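Local coordinates for hypothetical membrane protein (Corynebacterium glutamicum, PDB 6JSA), which binds heme through the C-terminal domain of HtaA, the part in this structure, and probably takes part in heme transfer during uptake, at residues 13-18 and 155-160; 116-121 and 134-139; 34-39 and 65-70. One frame throughout, in Å; residues are numbered along the deposited sequence.

Overall arrangement
Contact 1 joins the start of helix 16-23 to the chain entering strand 159-165 and reaches heme through Ser17 and Phe18. Contact 2 lies within the beta hairpin of strands 113-125 and 129-138, with centres about 10 Å apart. Strands 129-138 and 159-165 are neighbours, and Leu156 N lies 2.8 Å from Val136 O. Contact 3 lies about 14 Å from contact 1, centre to centre. Phe18 CE2 comes to 3.7 Å from Phe69 CG. Contacts 2 and 3 do not touch: their centres are about 21 Å apart, on opposite sides of the chain's centre. Between nearest atoms, the Leu138 side chain is about 8 Å from the heme and that of Ile67 about 11 Å.

Contact 1: 13-18 and 155-160; sequences GVKASF and QLDPIS. With HEM (protoporphyrin IX containing Fe), chain B.
The carboxylate of Asp157 lies against the turn that leads into helix 16-23. Ala16 N meets OD1 from above the carboxylate plane, 37° out of it. This is a hydrogen bond of 2.8 Å between Ala16 N and Asp157 OD1. The other oxygen faces the glycine of the turn, with Asp157 OD2 3.0 Å from Gly13 CA. Gly13 has no side chain to obstruct it. The second flat group, the Phe18 ring, meets the heme obliquely, with CD1 3.7 Å from the heme methyl CMD. It also makes edge-to-face contacts with Phe69 and Phe146.

Lys15 is the N-cap residue, and Ala16 starts the helix. Asp157 therefore binds a backbone N-H at the N-terminal end of the helix from a distant part of the chain. The positive end of the helix dipole would probably favour a charged carboxylate here. The backbone of Asp157 is held as well: its N donates to Val14 O at 2.9 Å, from above the carbonyl plane. Leu156 CB also lies 3.2 Å from Val14 O.

In this HtaA-family domain, helix 16-23 also carries Tyr21, the axial ligand of the heme iron. The Lys15 side chain reaches past Leu156 to Ser17. Its chain is extended up to a bend at chi4 (-40°), and it crosses the Leu156 side chain at about a right angle. Lys15 NZ donates to Ser17 OG at 2.8 Å, and a water links NZ to Gln155 O. Ser17 OG in turn donates to the heme propionate oxygen O2D at 2.6 Å. Tyr150, which lies on Lys15 and Ser17, bonds the heme through its OH. Another water bridges Gly13 N and Pro158 O.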
loop_
_atom_site.group_PDB
_atom_site.type_symbol
_atom_site.label_atom_id
_atom_site.label_comp_id
_atom_site.label_asym_id
_atom_site.label_seq_id
_atom_site.Cartn_x
_atom_site.Cartn_y
_atom_site.Cartn_z
ATOM N N GLY A 13 -4.477 -0.712 5.687
ATOM C CA GLY A 13 -5.830 -1.051 5.307
ATOM C C GLY A 13 -6.307 -0.515 3.974
ATOM O O GLY A 13 -7.470 -0.739 3.626
ATOM N N VAL A 14 -5.439 0.151 3.213
ATOM C CA VAL A 14 -5.791 0.898 2.007
ATOM C C VAL A 14 -6.587 2.129 2.419
ATOM O O VAL A 14 -6.037 3.234 2.473
ATOM C CB VAL A 14 -6.476 0.054 0.913
ATOM C CG1 VAL A 14 -6.729 0.916 -0.312
ATOM C CG2 VAL A 14 -5.589 -1.141 0.549
ATOM N N LYS A 15 -7.867 1.949 2.746
ATOM C CA LYS A 15 -8.645 3.009 3.382
ATOM C C LYS A 15 -9.822 2.350 4.082
ATOM O O LYS A 15 -10.543 1.565 3.459
ATOM C CB LYS A 15 -9.147 4.036 2.359
ATOM C CG LYS A 15 -9.707 5.312 2.985
ATOM C CD LYS A 15 -10.103 6.301 1.906
ATOM C CE LYS A 15 -10.516 7.680 2.432
ATOM N NZ LYS A 15 -11.339 7.692 3.664
ATOM N N ALA A 16 -10.013 2.654 5.371
ATOM C CA ALA A 16 -11.071 1.973 6.119
ATOM C C ALA A 16 -12.435 2.192 5.476
ATOM O O ALA A 16 -13.230 1.249 5.344
ATOM C CB ALA A 16 -11.088 2.434 7.572
ATOM N N SER A 17 -12.728 3.427 5.058
ATOM C CA SER A 17 -14.030 3.686 4.457
ATOM C C SER A 17 -14.187 2.950 3.131
ATOM O O SER A 17 -15.306 2.590 2.753
ATOM C CB SER A 17 -14.269 5.192 4.315
ATOM O OG SER A 17 -13.359 5.781 3.409
ATOM N N PHE A 18 -13.085 2.721 2.409
ATOM C CA PHE A 18 -13.153 1.914 1.193
ATOM C C PHE A 18 -13.489 0.460 1.506
ATOM O O PHE A 18 -14.322 -0.145 0.825
ATOM C CB PHE A 18 -11.845 2.010 0.405
ATOM C CG PHE A 18 -11.895 1.327 -0.933
ATOM C CD1 PHE A 18 -12.743 1.804 -1.923
ATOM C CD2 PHE A 18 -11.103 0.224 -1.203
ATOM C CE1 PHE A 18 -12.800 1.202 -3.166
ATOM C CE2 PHE A 18 -11.149 -0.392 -2.447
ATOM C CZ PHE A 18 -12.004 0.100 -3.433
ATOM N N GLN A 155 -6.281 11.661 2.076
ATOM C CA GLN A 155 -5.559 10.819 3.021
ATOM C C GLN A 155 -6.150 9.414 3.011
ATOM O O GLN A 155 -7.344 9.229 3.271
ATOM C CB GLN A 155 -5.666 11.411 4.423
ATOM C CG GLN A 155 -5.103 12.813 4.541
ATOM C CD GLN A 155 -3.642 12.896 4.127
ATOM O OE1 GLN A 155 -3.310 13.394 3.043
ATOM N NE2 GLN A 155 -2.759 12.419 4.991
ATOM N N LEU A 156 -5.310 8.425 2.736
ATOM C CA LEU A 156 -5.706 7.029 2.821
ATOM C C LEU A 156 -5.465 6.551 4.254
ATOM O O LEU A 156 -5.149 7.344 5.143
ATOM C CB LEU A 156 -4.945 6.210 1.783
ATOM C CG LEU A 156 -5.119 6.643 0.323
ATOM C CD1 LEU A 156 -4.383 5.666 -0.588
ATOM C CD2 LEU A 156 -6.599 6.770 -0.074
ATOM N N ASP A 157 -5.613 5.252 4.511
ATOM C CA ASP A 157 -5.181 4.730 5.797
ATOM C C ASP A 157 -3.677 4.952 5.942
ATOM O O ASP A 157 -2.933 4.879 4.959
ATOM C CB ASP A 157 -5.399 3.219 5.859
ATOM C CG ASP A 157 -6.813 2.809 6.237
ATOM O OD1 ASP A 157 -7.651 3.659 6.593
ATOM O OD2 ASP A 157 -7.080 1.587 6.170
ATOM N N PRO A 158 -3.196 5.190 7.155
ATOM C CA PRO A 158 -1.746 5.243 7.372
ATOM C C PRO A 158 -1.148 3.851 7.232
ATOM O O PRO A 158 -1.821 2.826 7.388
ATOM C CB PRO A 158 -1.632 5.746 8.813
ATOM C CG PRO A 158 -2.869 5.216 9.470
ATOM C CD PRO A 158 -3.948 5.316 8.417
ATOM N N ILE A 159 0.144 3.810 6.921
ATOM C CA ILE A 159 0.865 2.550 6.769
ATOM C C ILE A 159 1.945 2.458 7.838
ATOM O O ILE A 159 2.584 3.459 8.180
ATOM C CB ILE A 159 1.455 2.382 5.349
ATOM C CG1 ILE A 159 2.077 0.992 5.181
ATOM C CG2 ILE A 159 2.446 3.495 5.004
ATOM C CD1 ILE A 159 2.285 0.589 3.730
ATOM N N SER A 160 2.135 1.257 8.385
ATOM C CA SER A 160 3.214 1.009 9.327
ATOM C C SER A 160 4.009 -0.205 8.880
ATOM O O SER A 160 3.506 -1.078 8.165
ATOM C CB SER A 160 2.703 0.795 10.755
ATOM O OG SER A 160 1.752 -0.247 10.800
HETATM C CHA HEM B . -18.429 5.320 -3.390
HETATM C CHB HEM B . -21.678 4.062 -6.741
HETATM C CHC HEM B . -18.184 1.913 -9.308
HETATM C CHD HEM B . -14.886 3.505 -6.158
HETATM C C1A HEM B . -19.618 5.136 -4.056
HETATM C C2A HEM B . -20.925 5.541 -3.577
HETATM C C3A HEM B . -21.831 5.197 -4.495
HETATM C C4A HEM B . -21.114 4.578 -5.597
HETATM C CMA HEM B . -23.364 5.410 -4.426
HETATM C CAA HEM B . -21.176 6.187 -2.206
HETATM C CBA HEM B . -21.120 5.031 -1.200
HETATM C CGA HEM B . -21.259 5.512 0.221
HETATM O O1A HEM B . -21.018 6.712 0.489
HETATM O O2A HEM B . -21.595 4.682 1.100
HETATM C C1B HEM B . -21.033 3.318 -7.702
HETATM C C2B HEM B . -21.657 2.603 -8.796
HETATM C C3B HEM B . -20.689 2.011 -9.514
HETATM C C4B HEM B . -19.425 2.335 -8.880
HETATM C CMB HEM B . -23.177 2.590 -9.030
HETATM C CAB HEM B . -20.771 1.123 -10.778
HETATM C CBB HEM B . -21.897 0.682 -11.352
HETATM C C1C HEM B . -16.976 2.182 -8.703
HETATM C C2C HEM B . -15.677 1.829 -9.234
HETATM C C3C HEM B . -14.757 2.238 -8.356
HETATM C C4C HEM B . -15.447 2.899 -7.258
HETATM C CMC HEM B . -15.426 1.073 -10.557
HETATM C CAC HEM B . -13.230 2.059 -8.521
HETATM C CBC HEM B . -12.462 1.703 -7.478
HETATM C C1D HEM B . -15.564 4.153 -5.155
HETATM C C2D HEM B . -14.948 4.797 -4.020
HETATM C C3D HEM B . -15.917 5.296 -3.255
HETATM C C4D HEM B . -17.186 4.974 -3.872
HETATM C CMD HEM B . -13.433 4.882 -3.775
HETATM C CAD HEM B . -15.737 6.053 -1.922
HETATM C CBD HEM B . -15.860 5.024 -0.790
HETATM C CGD HEM B . -15.587 5.690 0.534
HETATM O O1D HEM B . -16.523 6.285 1.124
HETATM O O2D HEM B . -14.423 5.625 1.005
HETATM N NA HEM B . -19.764 4.549 -5.297
HETATM N NB HEM B . -19.669 3.122 -7.775
HETATM N NC HEM B . -16.801 2.842 -7.495
HETATM N ND HEM B . -16.938 4.276 -5.040
HETATM FE FE HEM B . -18.325 3.427 -6.255
HETATM O O HOH W 1 -3.755 1.008 7.931
HETATM O O HOH W 2 -8.882 7.984 5.261
#

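Contact 2: 116-121 and 134-139; sequences GTLNFS and ASVSLS
Backbone hydrogen bonds join Thr117 to Ser137 and Asn119 to Ser135. Thr117 N donates to Ser137 O at 2.9 Å, and Ser137 N returns a bond to Thr117 O. The second pair is a little longer on one side, with Asn119 N 3.2 Å from Ser135 O. CA-H...O contacts fill in between them. Leu118 CA, for example, lies 3.3 Å from Ser135 O.

The apolar contacts lie on the face of Leu118, Phe120, Ala134 and Val136. Ala134 CB sits over the centre of the Phe120 ring, 3.7 Å from its centroid and 13° off the ring normal. This is a CH-pi contact. Ala134 CB also lies 3.9 Å from Leu118 CB. Leu118 and Val136 run side by side and point the same way, with Leu118 CD2 3.6 Å from Val136 CG2.

The two strands form an antiparallel beta hairpin, 113-125 with 129-138, with an angle of 152° between the N-to-C directions of the short segments. Leu94 of strand 91-101, Ile85 of strand 76-88 and Ile159 of strand 159-165 cover the apolar face, so the hairpin packs into the interior of the domain.

Polar side chains lie on the other face. One water donates to Thr117 O and to Ser137 OG, the latter at 2.8 Å, and is also hydrogen-bonded to Ser135 OG. Ser137 OG also lies close to the side-chain amide of Gln155. Ser135 OG is beside Asn119 CB. At the end of the strand Ser139 is an N-cap residue. Its OG bonds Gly142 N in the following helix and Val114 O in the partner strand.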
loop_
_atom_site.group_PDB
_atom_site.type_symbol
_atom_site.label_atom_id
_atom_site.label_comp_id
_atom_site.label_asym_id
_atom_site.label_seq_id
_atom_site.Cartn_x
_atom_site.Cartn_y
_atom_site.Cartn_z
ATOM N N GLY A 116 0.776 6.622 -3.336
ATOM C CA GLY A 116 0.677 7.733 -2.412
ATOM C C GLY A 116 2.032 8.197 -1.943
ATOM O O GLY A 116 3.020 7.457 -1.988
ATOM N N THR A 117 2.072 9.451 -1.509
ATOM C CA THR A 117 3.271 9.977 -0.887
ATOM C C THR A 117 3.184 9.798 0.620
ATOM O O THR A 117 2.113 9.914 1.228
ATOM C CB THR A 117 3.494 11.441 -1.253
ATOM O OG1 THR A 117 2.295 12.170 -1.001
ATOM C CG2 THR A 117 3.860 11.568 -2.728
ATOM N N LEU A 118 4.324 9.474 1.215
ATOM C CA LEU A 118 4.401 9.152 2.631
ATOM C C LEU A 118 5.022 10.298 3.412
ATOM O O LEU A 118 6.042 10.866 3.009
ATOM C CB LEU A 118 5.268 7.915 2.849
ATOM C CG LEU A 118 4.779 6.656 2.145
ATOM C CD1 LEU A 118 5.670 5.478 2.498
ATOM C CD2 LEU A 118 3.333 6.363 2.505
ATOM N N ASN A 119 4.417 10.602 4.553
ATOM C CA ASN A 119 4.973 11.530 5.531
ATOM C C ASN A 119 5.048 10.761 6.842
ATOM O O ASN A 119 4.011 10.436 7.432
ATOM C CB ASN A 119 4.086 12.768 5.665
ATOM C CG ASN A 119 4.606 13.744 6.697
ATOM O OD1 ASN A 119 5.786 13.735 7.035
ATOM N ND2 ASN A 119 3.723 14.596 7.204
ATOM N N PHE A 120 6.267 10.430 7.272
ATOM C CA PHE A 120 6.442 9.587 8.446
ATOM C C PHE A 120 6.255 10.390 9.720
ATOM O O PHE A 120 6.889 11.431 9.906
ATOM C CB PHE A 120 7.816 8.915 8.434
ATOM C CG PHE A 120 7.905 7.789 7.453
ATOM C CD1 PHE A 120 8.241 8.030 6.126
ATOM C CD2 PHE A 120 7.607 6.489 7.840
ATOM C CE1 PHE A 120 8.287 6.998 5.200
ATOM C CE2 PHE A 120 7.659 5.445 6.918
ATOM C CZ PHE A 120 8.003 5.704 5.595
ATOM N N SER A 121 5.368 9.910 10.590
ATOM C CA SER A 121 5.263 10.452 11.938
ATOM C C SER A 121 6.301 9.827 12.861
ATOM O O SER A 121 6.689 10.437 13.865
ATOM C CB SER A 121 3.858 10.200 12.481
ATOM O OG SER A 121 3.532 8.821 12.417
ATOM N N ALA A 134 3.511 6.102 8.656
ATOM C CA ALA A 134 3.381 7.260 7.784
ATOM C C ALA A 134 1.941 7.478 7.352
ATOM O O ALA A 134 1.191 6.523 7.133
ATOM C CB ALA A 134 4.238 7.100 6.529
ATOM N N SER A 135 1.566 8.747 7.214
ATOM C CA SER A 135 0.349 9.078 6.489
ATOM C C SER A 135 0.575 8.857 4.996
ATOM O O SER A 135 1.705 8.943 4.495
ATOM C CB SER A 135 -0.045 10.537 6.737
ATOM O OG SER A 135 0.939 11.415 6.221
ATOM N N VAL A 136 -0.517 8.559 4.291
ATOM C CA VAL A 136 -0.498 8.216 2.871
ATOM C C VAL A 136 -1.409 9.192 2.135
ATOM O O VAL A 136 -2.628 9.195 2.349
ATOM C CB VAL A 136 -0.955 6.766 2.634
ATOM C CG1 VAL A 136 -0.885 6.434 1.155
ATOM C CG2 VAL A 136 -0.123 5.778 3.467
ATOM N N SER A 137 -0.827 10.000 1.255
ATOM C CA SER A 137 -1.556 11.010 0.492
ATOM C C SER A 137 -1.686 10.530 -0.944
ATOM O O SER A 137 -0.680 10.327 -1.626
ATOM C CB SER A 137 -0.801 12.335 0.518
ATOM O OG SER A 137 -0.749 12.858 1.828
ATOM N N LEU A 138 -2.922 10.375 -1.404
ATOM C CA LEU A 138 -3.191 9.719 -2.675
ATOM C C LEU A 138 -2.563 10.465 -3.851
ATOM O O LEU A 138 -2.662 11.691 -3.960
ATOM C CB LEU A 138 -4.703 9.637 -2.864
ATOM C CG LEU A 138 -5.246 8.862 -4.056
ATOM C CD1 LEU A 138 -4.874 7.394 -3.946
ATOM C CD2 LEU A 138 -6.750 9.039 -4.117
ATOM N N SER A 139 -1.940 9.707 -4.755
ATOM C CA SER A 139 -1.321 10.247 -5.956
ATOM C C SER A 139 -2.355 10.471 -7.061
ATOM O O SER A 139 -3.520 10.078 -6.957
ATOM C CB SER A 139 -0.282 9.260 -6.480
ATOM O OG SER A 139 -0.940 8.098 -6.967
HETATM O O HOH W 3 1.343 11.760 3.279
#

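Contact 3: 34-39 and 65-70; sequences NGVGFD and GSIHFT
Asn34 O is approached by two groups of the 65-70 segment. Ser66 N donates to it in a hydrogen bond of 2.9 Å, with an angle of 159° at the hydrogen. Gly65 CA lies 3.1 Å from the same Asn34 O, in a CA-H...O contact. The return bond runs from Asn34 N to Ser66 O at 3.0 Å and lies in the carbonyl plane. Together the two bonds make Asn34 and Ser66 an antiparallel hydrogen-bonded pair. On one face of this pair, with OG between its own backbone N and carbonyl carbon (chi1 58°), Ser66 OG rests 3.5 Å from Asn34 CB.

The pair is at the end of strand 30-34, where that strand runs beside strand 66-71. Past it the chain leaves this neighbour. Gly35, at a positive phi of 79°, turns the chain toward strand 37-39, which pairs with strand 42-53 instead. The contact therefore marks a change of strand partner in this beta-rich HtaA domain, away from the heme site.

Val36 carries the apolar part. Its CG2 branch lies over the Gly65-Ser66 peptide, 3.6 Å from Ser66 N and 3.7 Å from Gly65 C. Its CG1 branch is looser, 4.2 Å from Ile67 CG1. Phe43 and Phe45 of strand 42-53 touch both Val36 and Ile67. Ile67 CG2 sits 3.6 Å above the plane of the Phe69 ring, offset toward its rim. Phe69 also touches Ile22 of helix 16-23.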
loop_
_atom_site.group_PDB
_atom_site.type_symbol
_atom_site.label_atom_id
_atom_site.label_comp_id
_atom_site.label_asym_id
_atom_site.label_seq_id
_atom_site.Cartn_x
_atom_site.Cartn_y
_atom_site.Cartn_z
ATOM N N ASN A 34 -3.957 -12.852 -1.960
ATOM C CA ASN A 34 -3.011 -13.842 -2.466
ATOM C C ASN A 34 -1.657 -13.433 -1.899
ATOM O O ASN A 34 -1.036 -12.481 -2.379
ATOM C CB ASN A 34 -3.015 -13.852 -3.990
ATOM C CG ASN A 34 -2.510 -15.152 -4.571
ATOM O OD1 ASN A 34 -2.905 -16.237 -4.137
ATOM N ND2 ASN A 34 -1.635 -15.054 -5.556
ATOM N N GLY A 35 -1.209 -14.137 -0.866
ATOM C CA GLY A 35 0.050 -13.786 -0.246
ATOM C C GLY A 35 -0.032 -12.617 0.701
ATOM O O GLY A 35 1.005 -12.041 1.035
ATOM N N VAL A 36 -1.242 -12.250 1.136
ATOM C CA VAL A 36 -1.510 -11.121 2.023
ATOM C C VAL A 36 -2.528 -11.601 3.052
ATOM O O VAL A 36 -3.425 -12.383 2.719
ATOM C CB VAL A 36 -2.087 -9.928 1.212
ATOM C CG1 VAL A 36 -2.487 -8.748 2.109
ATOM C CG2 VAL A 36 -1.113 -9.502 0.130
ATOM N N GLY A 37 -2.376 -11.167 4.304
ATOM C CA GLY A 37 -3.332 -11.461 5.349
ATOM C C GLY A 37 -4.211 -10.265 5.687
ATOM O O GLY A 37 -4.176 -9.218 5.034
ATOM N N PHE A 38 -5.002 -10.422 6.749
ATOM C CA PHE A 38 -5.941 -9.374 7.150
ATOM C C PHE A 38 -6.245 -9.490 8.637
ATOM O O PHE A 38 -6.650 -10.555 9.108
ATOM C CB PHE A 38 -7.239 -9.460 6.331
ATOM C CG PHE A 38 -8.201 -8.328 6.579
ATOM C CD1 PHE A 38 -7.950 -7.053 6.082
ATOM C CD2 PHE A 38 -9.355 -8.536 7.317
ATOM C CE1 PHE A 38 -8.852 -6.006 6.310
ATOM C CE2 PHE A 38 -10.258 -7.501 7.538
ATOM C CZ PHE A 38 -9.997 -6.237 7.045
ATOM N N ASP A 39 -6.067 -8.391 9.364
ATOM C CA ASP A 39 -6.287 -8.326 10.803
ATOM C C ASP A 39 -6.314 -6.853 11.187
ATOM O O ASP A 39 -5.647 -6.035 10.546
ATOM C CB ASP A 39 -5.145 -9.030 11.552
ATOM C CG ASP A 39 -5.542 -9.487 12.940
ATOM O OD1 ASP A 39 -6.738 -9.758 13.163
ATOM O OD2 ASP A 39 -4.644 -9.580 13.804
ATOM N N GLY A 65 2.626 -10.235 -2.960
ATOM C CA GLY A 65 1.236 -10.439 -2.618
ATOM C C GLY A 65 0.314 -9.421 -3.270
ATOM O O GLY A 65 0.708 -8.304 -3.625
ATOM N N SER A 66 -0.947 -9.816 -3.403
ATOM C CA SER A 66 -1.941 -8.970 -4.043
ATOM C C SER A 66 -3.260 -8.974 -3.280
ATOM O O SER A 66 -3.621 -9.946 -2.606
ATOM C CB SER A 66 -2.180 -9.392 -5.491
ATOM O OG SER A 66 -2.595 -10.733 -5.557
ATOM N N ILE A 67 -3.968 -7.855 -3.416
ATOM C CA ILE A 67 -5.339 -7.677 -2.959
ATOM C C ILE A 67 -6.189 -7.441 -4.196
ATOM O O ILE A 67 -5.813 -6.643 -5.062
ATOM C CB ILE A 67 -5.456 -6.456 -2.031
ATOM C CG1 ILE A 67 -4.442 -6.532 -0.886
ATOM C CG2 ILE A 67 -6.895 -6.315 -1.534
ATOM C CD1 ILE A 67 -4.238 -5.204 -0.218
ATOM N N HIS A 68 -7.343 -8.104 -4.266
ATOM C CA HIS A 68 -8.241 -7.990 -5.413
ATOM C C HIS A 68 -9.623 -7.595 -4.897
ATOM O O HIS A 68 -10.348 -8.427 -4.340
ATOM C CB HIS A 68 -8.291 -9.306 -6.178
ATOM C CG HIS A 68 -8.933 -9.198 -7.525
ATOM N ND1 HIS A 68 -8.947 -10.240 -8.426
ATOM C CD2 HIS A 68 -9.581 -8.172 -8.127
ATOM C CE1 HIS A 68 -9.576 -9.861 -9.523
ATOM N NE2 HIS A 68 -9.971 -8.610 -9.368
ATOM N N PHE A 69 -9.987 -6.322 -5.077
ATOM C CA PHE A 69 -11.305 -5.819 -4.693
ATOM C C PHE A 69 -12.274 -5.990 -5.854
ATOM O O PHE A 69 -11.921 -5.738 -7.008
ATOM C CB PHE A 69 -11.232 -4.325 -4.378
ATOM C CG PHE A 69 -10.370 -3.966 -3.197
ATOM C CD1 PHE A 69 -10.845 -4.105 -1.902
ATOM C CD2 PHE A 69 -9.098 -3.439 -3.388
ATOM C CE1 PHE A 69 -10.072 -3.742 -0.819
ATOM C CE2 PHE A 69 -8.316 -3.079 -2.304
ATOM C CZ PHE A 69 -8.803 -3.229 -1.021
ATOM N N THR A 70 -13.509 -6.386 -5.544
ATOM C CA THR A 70 -14.567 -6.445 -6.549
ATOM C C THR A 70 -15.853 -5.877 -5.969
ATOM O O THR A 70 -16.053 -5.850 -4.753
ATOM C CB THR A 70 -14.816 -7.874 -7.039
ATOM O OG1 THR A 70 -15.146 -8.706 -5.924
ATOM C CG2 THR A 70 -13.594 -8.425 -7.752
#